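Local coordinates for protein carbohydrate binding module (Ruminococcus flavefaciens, PDB 4V1K) that probably binds plant cell-wall polysaccharide as a non-catalytic module of a cellulosomal family 9 glycoside hydrolase, at residues D4-K9 with F33-S38; V44-S49 with F122-V127; N51-K56 with S84-T89. All coordinates share one frame; numbering follows the deposited sequence.

Contact 1: residues D4-K9 with F33-S38; sequences DGYTIK and FGISSS
Tyr6 and Phe33 meet across the contact with the same first torsion: each CG lies anti to its own carbonyl carbon, chi1 -61° and -67°, and Tyr6 CB comes within 4.1 Å of Phe33 CB. The Tyr6 ring packs against the backbone of Phe33-Ile35. Ile35 CA sits over one face, offset toward the rim, 4.1 Å from the ring centre in a CH-pi contact, and Tyr6 CD1 approaches Phe33 O to 3.4 Å. The side chains of Ile35 and Tyr6 cross at about a right angle, Ile35 CB lying 3.9 Å from Tyr6 CE2. The loop between strands 25-29 and 41-49 is thus laid against strand 5-15, an edge strand of the four-stranded antiparallel sheet. Tyr6 OH hydrogen-bonds to Glu39, whose carboxylate also takes the N-H of Ser36. An alanine in place of Tyr6 would probably open a gap beneath Ile35 and deprive Glu39 of its phenol partner. Further along the strand, Ile8 crosses Phe33 at about a right angle; its CG2 stands over the centre of the Phe33 ring, 3.9 Å from the centroid, while Ile8 CD1 reaches Phe33 CZ at 3.6 Å. Val127 and Leu129 also touch the Phe33 side chain.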
loop_
_atom_site.group_PDB
_atom_site.type_symbol
_atom_site.label_atom_id
_atom_site.label_comp_id
_atom_site.label_asym_id
_atom_site.label_seq_id
_atom_site.Cartn_x
_atom_site.Cartn_y
_atom_site.Cartn_z
ATOM N N ASP A 4 12.143 3.950 13.184
ATOM C CA ASP A 4 11.651 2.609 12.874
ATOM C C ASP A 4 10.344 2.567 12.074
ATOM O O ASP A 4 9.869 1.499 11.685
ATOM C CB ASP A 4 11.530 1.798 14.163
ATOM C CG ASP A 4 12.884 1.679 14.878
ATOM O OD1 ASP A 4 13.899 1.350 14.196
ATOM O OD2 ASP A 4 12.973 1.939 16.090
ATOM N N GLY A 5 9.767 3.731 11.805
ATOM C CA GLY A 5 8.586 3.800 10.980
ATOM C C GLY A 5 8.160 5.203 10.656
ATOM O O GLY A 5 8.506 6.152 11.357
ATOM N N TYR A 6 7.399 5.311 9.585
ATOM C CA TYR A 6 6.890 6.577 9.089
ATOM C C TYR A 6 5.410 6.381 8.745
ATOM O O TYR A 6 5.020 5.352 8.178
ATOM C CB TYR A 6 7.621 7.001 7.813
ATOM C CG TYR A 6 9.086 7.230 7.930
ATOM C CD1 TYR A 6 9.553 8.443 8.348
ATOM C CD2 TYR A 6 10.003 6.273 7.546
ATOM C CE1 TYR A 6 10.912 8.709 8.446
ATOM C CE2 TYR A 6 11.356 6.516 7.630
ATOM C CZ TYR A 6 11.806 7.745 8.091
ATOM O OH TYR A 6 13.136 8.021 8.158
ATOM N N THR A 7 4.610 7.422 8.977
ATOM C CA THR A 7 3.201 7.375 8.672
ATOM C C THR A 7 2.759 8.597 7.855
ATOM O O THR A 7 3.245 9.719 8.108
ATOM C CB THR A 7 2.386 7.369 9.998
ATOM O OG1 THR A 7 2.727 6.202 10.763
ATOM C CG2 THR A 7 0.866 7.368 9.727
ATOM N N ILE A 8 1.864 8.368 6.885
ATOM C CA ILE A 8 1.107 9.455 6.260
ATOM C C ILE A 8 -0.391 9.298 6.551
ATOM O O ILE A 8 -0.870 8.167 6.719
ATOM C CB ILE A 8 1.348 9.594 4.720
ATOM C CG1 ILE A 8 0.947 8.313 3.975
ATOM C CG2 ILE A 8 2.804 9.995 4.444
ATOM C CD1 ILE A 8 0.965 8.441 2.468
ATOM N N LYS A 9 -1.104 10.432 6.571
ATOM C CA LYS A 9 -2.559 10.447 6.807
ATOM C C LYS A 9 -3.274 11.090 5.616
ATOM O O LYS A 9 -3.571 12.306 5.623
ATOM C CB LYS A 9 -2.891 11.177 8.113
ATOM C CG LYS A 9 -2.633 10.359 9.371
ATOM C CD LYS A 9 -3.053 11.161 10.597
ATOM C CE LYS A 9 -3.416 10.306 11.802
ATOM N NZ LYS A 9 -2.254 9.962 12.672
ATOM N N PHE A 33 6.505 10.475 2.820
ATOM C CA PHE A 33 6.806 9.882 4.131
ATOM C C PHE A 33 8.041 10.486 4.802
ATOM O O PHE A 33 8.143 10.465 6.020
ATOM C CB PHE A 33 7.056 8.380 4.003
ATOM C CG PHE A 33 5.843 7.575 3.603
ATOM C CD1 PHE A 33 5.476 7.460 2.256
ATOM C CD2 PHE A 33 5.079 6.916 4.556
ATOM C CE1 PHE A 33 4.359 6.730 1.879
ATOM C CE2 PHE A 33 3.990 6.150 4.182
ATOM C CZ PHE A 33 3.616 6.064 2.853
ATOM N N GLY A 34 9.007 10.958 4.016
ATOM C CA GLY A 34 10.259 11.485 4.557
ATOM C C GLY A 34 11.340 10.440 4.801
ATOM O O GLY A 34 12.306 10.713 5.506
ATOM N N ILE A 35 11.146 9.256 4.220
ATOM C CA ILE A 35 12.070 8.121 4.304
ATOM C C ILE A 35 13.420 8.387 3.636
ATOM O O ILE A 35 13.474 8.979 2.550
ATOM C CB ILE A 35 11.403 6.809 3.767
ATOM C CG1 ILE A 35 12.296 5.591 3.977
ATOM C CG2 ILE A 35 11.008 6.913 2.307
ATOM C CD1 ILE A 35 11.566 4.276 3.813
ATOM N N SER A 36 14.497 7.948 4.292
ATOM C CA SER A 36 15.847 8.009 3.737
ATOM C C SER A 36 16.148 6.756 2.894
ATOM O O SER A 36 15.640 5.660 3.158
ATOM C CB SER A 36 16.888 8.083 4.885
ATOM O OG SER A 36 18.215 7.835 4.431
ATOM N N SER A 37 17.010 6.904 1.909
ATOM C CA SER A 37 17.395 5.769 1.076
ATOM C C SER A 37 18.292 4.770 1.843
ATOM O O SER A 37 18.530 3.680 1.369
ATOM C CB SER A 37 18.069 6.261 -0.202
ATOM O OG SER A 37 19.272 6.940 0.084
ATOM N N SER A 38 18.757 5.126 3.038
ATOM C CA SER A 38 19.502 4.164 3.896
ATOM C C SER A 38 18.594 3.128 4.566
ATOM O O SER A 38 19.061 2.107 5.044
ATOM C CB SER A 38 20.290 4.899 4.983
ATOM O OG SER A 38 19.430 5.530 5.916
#

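Contact 2: residues V44-S49 with F122-V127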
loop_
_atom_site.group_PDB
_atom_site.type_symbol
_atom_site.label_atom_id
_atom_site.label_comp_id
_atom_site.label_asym_id
_atom_site.label_seq_id
_atom_site.Cartn_x
_atom_site.Cartn_y
_atom_site.Cartn_z
ATOM N N VAL A 44 4.360 -2.882 5.049
ATOM C CA VAL A 44 3.462 -1.763 4.742
ATOM C C VAL A 44 2.079 -2.069 5.312
ATOM O O VAL A 44 1.573 -3.167 5.121
ATOM C CB VAL A 44 3.344 -1.535 3.229
ATOM C CG1 VAL A 44 2.486 -0.319 2.922
ATOM C CG2 VAL A 44 4.705 -1.347 2.609
ATOM N N GLN A 45 1.498 -1.116 6.029
ATOM C CA GLN A 45 0.153 -1.244 6.568
ATOM C C GLN A 45 -0.739 -0.117 6.050
ATOM O O GLN A 45 -0.331 1.052 6.037
ATOM C CB GLN A 45 0.158 -1.209 8.098
ATOM C CG GLN A 45 0.887 -2.388 8.702
ATOM C CD GLN A 45 0.739 -2.481 10.207
ATOM O OE1 GLN A 45 0.646 -1.465 10.887
ATOM N NE2 GLN A 45 0.722 -3.717 10.741
ATOM N N VAL A 46 -1.933 -0.494 5.593
ATOM C CA VAL A 46 -2.936 0.456 5.119
ATOM C C VAL A 46 -4.140 0.342 6.077
ATOM O O VAL A 46 -4.789 -0.711 6.171
ATOM C CB VAL A 46 -3.326 0.197 3.670
ATOM C CG1 VAL A 46 -4.396 1.196 3.230
ATOM C CG2 VAL A 46 -2.074 0.291 2.766
ATOM N N ASN A 47 -4.431 1.441 6.769
ATOM C CA ASN A 47 -5.535 1.515 7.737
ATOM C C ASN A 47 -6.739 2.140 7.067
ATOM O O ASN A 47 -6.663 3.282 6.574
ATOM C CB ASN A 47 -5.100 2.287 8.979
ATOM C CG ASN A 47 -3.969 1.593 9.691
ATOM O OD1 ASN A 47 -4.137 0.487 10.194
ATOM N ND2 ASN A 47 -2.807 2.209 9.702
ATOM N N ILE A 48 -7.836 1.390 7.053
ATOM C CA ILE A 48 -9.041 1.845 6.365
ATOM C C ILE A 48 -10.254 1.842 7.274
ATOM O O ILE A 48 -10.295 1.108 8.265
ATOM C CB ILE A 48 -9.343 1.021 5.084
ATOM C CG1 ILE A 48 -9.688 -0.439 5.394
ATOM C CG2 ILE A 48 -8.201 1.079 4.097
ATOM C CD1 ILE A 48 -10.219 -1.229 4.201
ATOM N N SER A 49 -11.243 2.651 6.909
ATOM C CA SER A 49 -12.500 2.729 7.638
ATOM C C SER A 49 -13.672 2.990 6.712
ATOM O O SER A 49 -13.501 3.435 5.562
ATOM C CB SER A 49 -12.388 3.775 8.753
ATOM O OG SER A 49 -12.320 5.093 8.260
ATOM N N PHE A 122 -14.934 3.424 1.038
ATOM C CA PHE A 122 -14.086 3.418 2.241
ATOM C C PHE A 122 -13.084 4.554 2.184
ATOM O O PHE A 122 -12.866 5.154 1.129
ATOM C CB PHE A 122 -13.382 2.056 2.405
ATOM C CG PHE A 122 -12.349 1.764 1.334
ATOM C CD1 PHE A 122 -12.736 1.222 0.119
ATOM C CD2 PHE A 122 -11.008 1.993 1.541
ATOM C CE1 PHE A 122 -11.823 0.946 -0.866
ATOM C CE2 PHE A 122 -10.071 1.714 0.545
ATOM C CZ PHE A 122 -10.478 1.185 -0.659
ATOM N N THR A 123 -12.485 4.846 3.330
ATOM C CA THR A 123 -11.426 5.861 3.433
ATOM C C THR A 123 -10.103 5.237 3.845
ATOM O O THR A 123 -10.052 4.377 4.757
ATOM C CB THR A 123 -11.820 6.964 4.451
ATOM O OG1 THR A 123 -13.057 7.575 4.051
ATOM C CG2 THR A 123 -10.752 8.064 4.515
ATOM N N ILE A 124 -9.044 5.631 3.136
ATOM C CA ILE A 124 -7.661 5.316 3.546
ATOM C C ILE A 124 -7.264 6.370 4.574
ATOM O O ILE A 124 -6.942 7.552 4.231
ATOM C CB ILE A 124 -6.681 5.293 2.333
ATOM C CG1 ILE A 124 -7.119 4.209 1.339
ATOM C CG2 ILE A 124 -5.230 5.059 2.780
ATOM C CD1 ILE A 124 -6.341 4.242 0.027
ATOM N N ASP A 125 -7.293 5.954 5.836
ATOM C CA ASP A 125 -6.981 6.868 6.929
ATOM C C ASP A 125 -5.485 7.091 7.126
ATOM O O ASP A 125 -5.055 8.228 7.412
ATOM C CB ASP A 125 -7.602 6.370 8.224
ATOM C CG ASP A 125 -9.135 6.336 8.173
ATOM O OD1 ASP A 125 -9.770 7.307 7.717
ATOM O OD2 ASP A 125 -9.698 5.331 8.630
ATOM N N SER A 126 -4.703 6.018 7.012
ATOM C CA SER A 126 -3.261 6.131 7.091
ATOM C C SER A 126 -2.541 5.021 6.320
ATOM O O SER A 126 -3.123 3.966 6.070
ATOM C CB SER A 126 -2.803 6.165 8.551
ATOM O OG SER A 126 -3.130 4.989 9.256
ATOM N N VAL A 127 -1.290 5.307 5.944
ATOM C CA VAL A 127 -0.378 4.329 5.371
ATOM C C VAL A 127 0.892 4.394 6.232
ATOM O O VAL A 127 1.406 5.484 6.506
ATOM C CB VAL A 127 -0.071 4.580 3.881
ATOM C CG1 VAL A 127 0.849 3.478 3.354
ATOM C CG2 VAL A 127 -1.358 4.684 3.062
#
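A classic beta bulge interrupts the antiparallel pairing of strands 41-49 and 121-131, the two central strands of the four-stranded sheet: Asp125 and Ser126 both face Asn47. Asn47 O receives Asp125 N at 2.8 Å, nearly along the C=O axis though the N-H...O angle is bent to 140°, and Ser126 N in a weak bond of 3.4 Å. Asn47 N returns a bond to Ser126 O. Beyond the bulge, regular pairing resumes with Ile48 opposite Ile124, a non-hydrogen-bonded pair, and then the hydrogen-bonded pair Ser49-Thr123, whose backbones exchange two bonds, Thr123 N to Ser49 O being the straighter at 172°. On the face carrying Asn47 and Ser126, the side-chain amide adds a bond, ND2 to Ser126 OG, 2.8 Å, with the hydroxyl 19° out of the amide plane. Asn47 OD1 is taken by Thr89 of strand 87-93. Ser49 OG donates to the syn lone pair of Asp125 OD2 at 2.7 Å. The other face is apolar: Val46 CG1 meets Ile124 CG2 at 4.0 Å, and Ile48 CG2 reaches Phe122 CD2 at 3.9 Å. The extra residue probably helps to bring the Asp125 carboxylate to Ser49. With both ends of its amide engaged, Asn47 is probably fixed in rotation and ties three strands together, while the serine hydroxyl would be expected to stabilise the charged form of Asp125.

Contact 3: residues N51-K56 with S84-T89; sequences NKNIGK and SGNSGT
One direct backbone hydrogen bond joins residues 51-56 to 84-89: Ile54 N donates to Gly85 O at 3.0 Å, the donor nitrogen lying above the carbonyl plane, 36° out of it. The same oxygen also receives Asn53 CA in a longer C-H...O contact, so two neighbouring residues converge on one carbonyl. Among the polar side chains, those of Asn53 and Asn86 cross obliquely, their amide planes 69° apart, with Asn53 OD1 lying 2.9 Å from Asn86 ND2. Asn53 CG packs 3.2 Å from Ser84 O, while Asn86 ND2 comes within 3.3 Å of Lys52 C, placing each amide against the opposing main chain. Water forms a third kind of link: one molecule donates to Asn86 OD1 at 2.6 Å and to Asn51 O at 3.1 Å, bridging the outer part of the contact. Ile54 supplies the nonpolar side chain, its CD1 resting on the Asn86 backbone, 3.7 Å from Asn86 O; this buried side chain also touches Ile48 and Ile83. Gly55, whose positive phi favours glycine, opens strand 55-64 and pairs through its backbone with Ile83. The arrangement joins two connections at one end of a beta-sandwich-like module: the link from strand 41-49 to strand 55-64, and the turn from strand 73-83 to strand 87-93, both passing from one sheet to the other.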
loop_
_atom_site.group_PDB
_atom_site.type_symbol
_atom_site.label_atom_id
_atom_site.label_comp_id
_atom_site.label_asym_id
_atom_site.label_seq_id
_atom_site.Cartn_x
_atom_site.Cartn_y
_atom_site.Cartn_z
ATOM N N ASN A 51 -18.409 3.360 6.744
ATOM C CA ASN A 51 -19.618 3.629 7.501
ATOM C C ASN A 51 -20.437 2.370 7.814
ATOM O O ASN A 51 -21.527 2.449 8.384
ATOM C CB ASN A 51 -20.452 4.663 6.738
ATOM C CG ASN A 51 -19.838 6.048 6.805
ATOM O OD1 ASN A 51 -19.169 6.385 7.777
ATOM N ND2 ASN A 51 -20.048 6.846 5.775
ATOM N N LYS A 52 -19.908 1.212 7.431
ATOM C CA LYS A 52 -20.559 -0.067 7.668
ATOM C C LYS A 52 -19.463 -1.115 7.733
ATOM O O LYS A 52 -18.285 -0.805 7.494
ATOM C CB LYS A 52 -21.539 -0.362 6.535
ATOM C CG LYS A 52 -20.895 -0.391 5.164
ATOM C CD LYS A 52 -21.924 -0.517 4.043
ATOM C CE LYS A 52 -22.374 -1.959 3.879
ATOM N NZ LYS A 52 -23.076 -2.180 2.585
ATOM N N ASN A 53 -19.825 -2.341 8.074
ATOM C CA ASN A 53 -18.822 -3.418 8.163
ATOM C C ASN A 53 -18.144 -3.625 6.805
ATOM O O ASN A 53 -18.801 -3.688 5.768
ATOM C CB ASN A 53 -19.441 -4.722 8.687
ATOM C CG ASN A 53 -19.885 -4.603 10.145
ATOM O OD1 ASN A 53 -19.438 -3.709 10.877
ATOM N ND2 ASN A 53 -20.759 -5.499 10.574
ATOM N N ILE A 54 -16.826 -3.740 6.819
ATOM C CA ILE A 54 -16.056 -3.741 5.590
ATOM C C ILE A 54 -16.103 -5.058 4.834
ATOM O O ILE A 54 -16.261 -5.052 3.623
ATOM C CB ILE A 54 -14.598 -3.313 5.885
ATOM C CG1 ILE A 54 -14.595 -1.813 6.199
ATOM C CG2 ILE A 54 -13.672 -3.621 4.707
ATOM C CD1 ILE A 54 -13.347 -1.313 6.851
ATOM N N GLY A 55 -15.957 -6.172 5.540
ATOM C CA GLY A 55 -15.887 -7.474 4.896
ATOM C C GLY A 55 -14.554 -7.749 4.236
ATOM O O GLY A 55 -13.514 -7.326 4.745
ATOM N N LYS A 56 -14.583 -8.497 3.130
ATOM C CA LYS A 56 -13.357 -8.932 2.476
ATOM C C LYS A 56 -12.773 -7.921 1.494
ATOM O O LYS A 56 -13.485 -7.326 0.664
ATOM C CB LYS A 56 -13.544 -10.268 1.758
ATOM C CG LYS A 56 -13.187 -11.435 2.664
ATOM C CD LYS A 56 -13.184 -12.763 1.927
ATOM C CE LYS A 56 -14.567 -13.316 1.718
ATOM N NZ LYS A 56 -15.222 -13.735 2.988
ATOM N N SER A 84 -14.017 -7.401 10.118
ATOM C CA SER A 84 -15.361 -7.679 10.615
ATOM C C SER A 84 -16.161 -6.416 10.981
ATOM O O SER A 84 -17.401 -6.424 10.896
ATOM C CB SER A 84 -15.349 -8.714 11.754
ATOM O OG SER A 84 -14.492 -8.311 12.766
ATOM N N GLY A 85 -15.471 -5.349 11.372
ATOM C CA GLY A 85 -16.146 -4.099 11.769
ATOM C C GLY A 85 -15.959 -2.975 10.773
ATOM O O GLY A 85 -15.673 -3.235 9.590
ATOM N N ASN A 86 -16.113 -1.740 11.254
ATOM C CA ASN A 86 -16.098 -0.527 10.402
ATOM C C ASN A 86 -14.660 0.005 10.138
ATOM O O ASN A 86 -14.483 0.996 9.453
ATOM C CB ASN A 86 -16.926 0.630 11.058
ATOM C CG ASN A 86 -18.440 0.404 11.064
ATOM O OD1 ASN A 86 -19.211 1.372 11.196
ATOM N ND2 ASN A 86 -18.882 -0.836 10.982
ATOM N N SER A 87 -13.643 -0.631 10.700
ATOM C CA SER A 87 -12.271 -0.211 10.480
ATOM C C SER A 87 -11.318 -1.386 10.645
ATOM O O SER A 87 -11.576 -2.321 11.432
ATOM C CB SER A 87 -11.870 0.937 11.424
ATOM O OG SER A 87 -11.826 0.532 12.772
ATOM N N GLY A 88 -10.243 -1.365 9.875
ATOM C CA GLY A 88 -9.230 -2.395 10.015
ATOM C C GLY A 88 -7.962 -2.049 9.254
ATOM O O GLY A 88 -7.805 -0.924 8.757
ATOM N N THR A 89 -7.083 -3.042 9.149
ATOM C CA THR A 89 -5.733 -2.869 8.633
ATOM C C THR A 89 -5.376 -3.971 7.630
ATOM O O THR A 89 -5.630 -5.153 7.879
ATOM C CB THR A 89 -4.731 -2.912 9.800
ATOM O OG1 THR A 89 -5.132 -1.948 10.786
ATOM C CG2 THR A 89 -3.298 -2.642 9.327
HETATM O O HOH W 1 -21.825 1.707 11.357
#

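Contact 1 closes first along the chain, before contact 2 opens, and contact 3 is nested within the long loop that contact 2 closes. All three reach the four-stranded antiparallel sheet ordered 5-15, 121-131, 41-49, 87-93. Contact 2 joins its central pair, with contact 1 at one outer strand and contact 3 at the start of the other. The centres lie about 16 Å (1 and 2), 11 Å (2 and 3) and 26 Å (1 and 3) apart; contacts 1 and 3 do not touch. Ile8 N to Val127 O and Ile48 N to Gly88 O, both probable hydrogen bonds, continue the sheet between contacts, tying the loops of contacts 1 and 3 to it through contact 2.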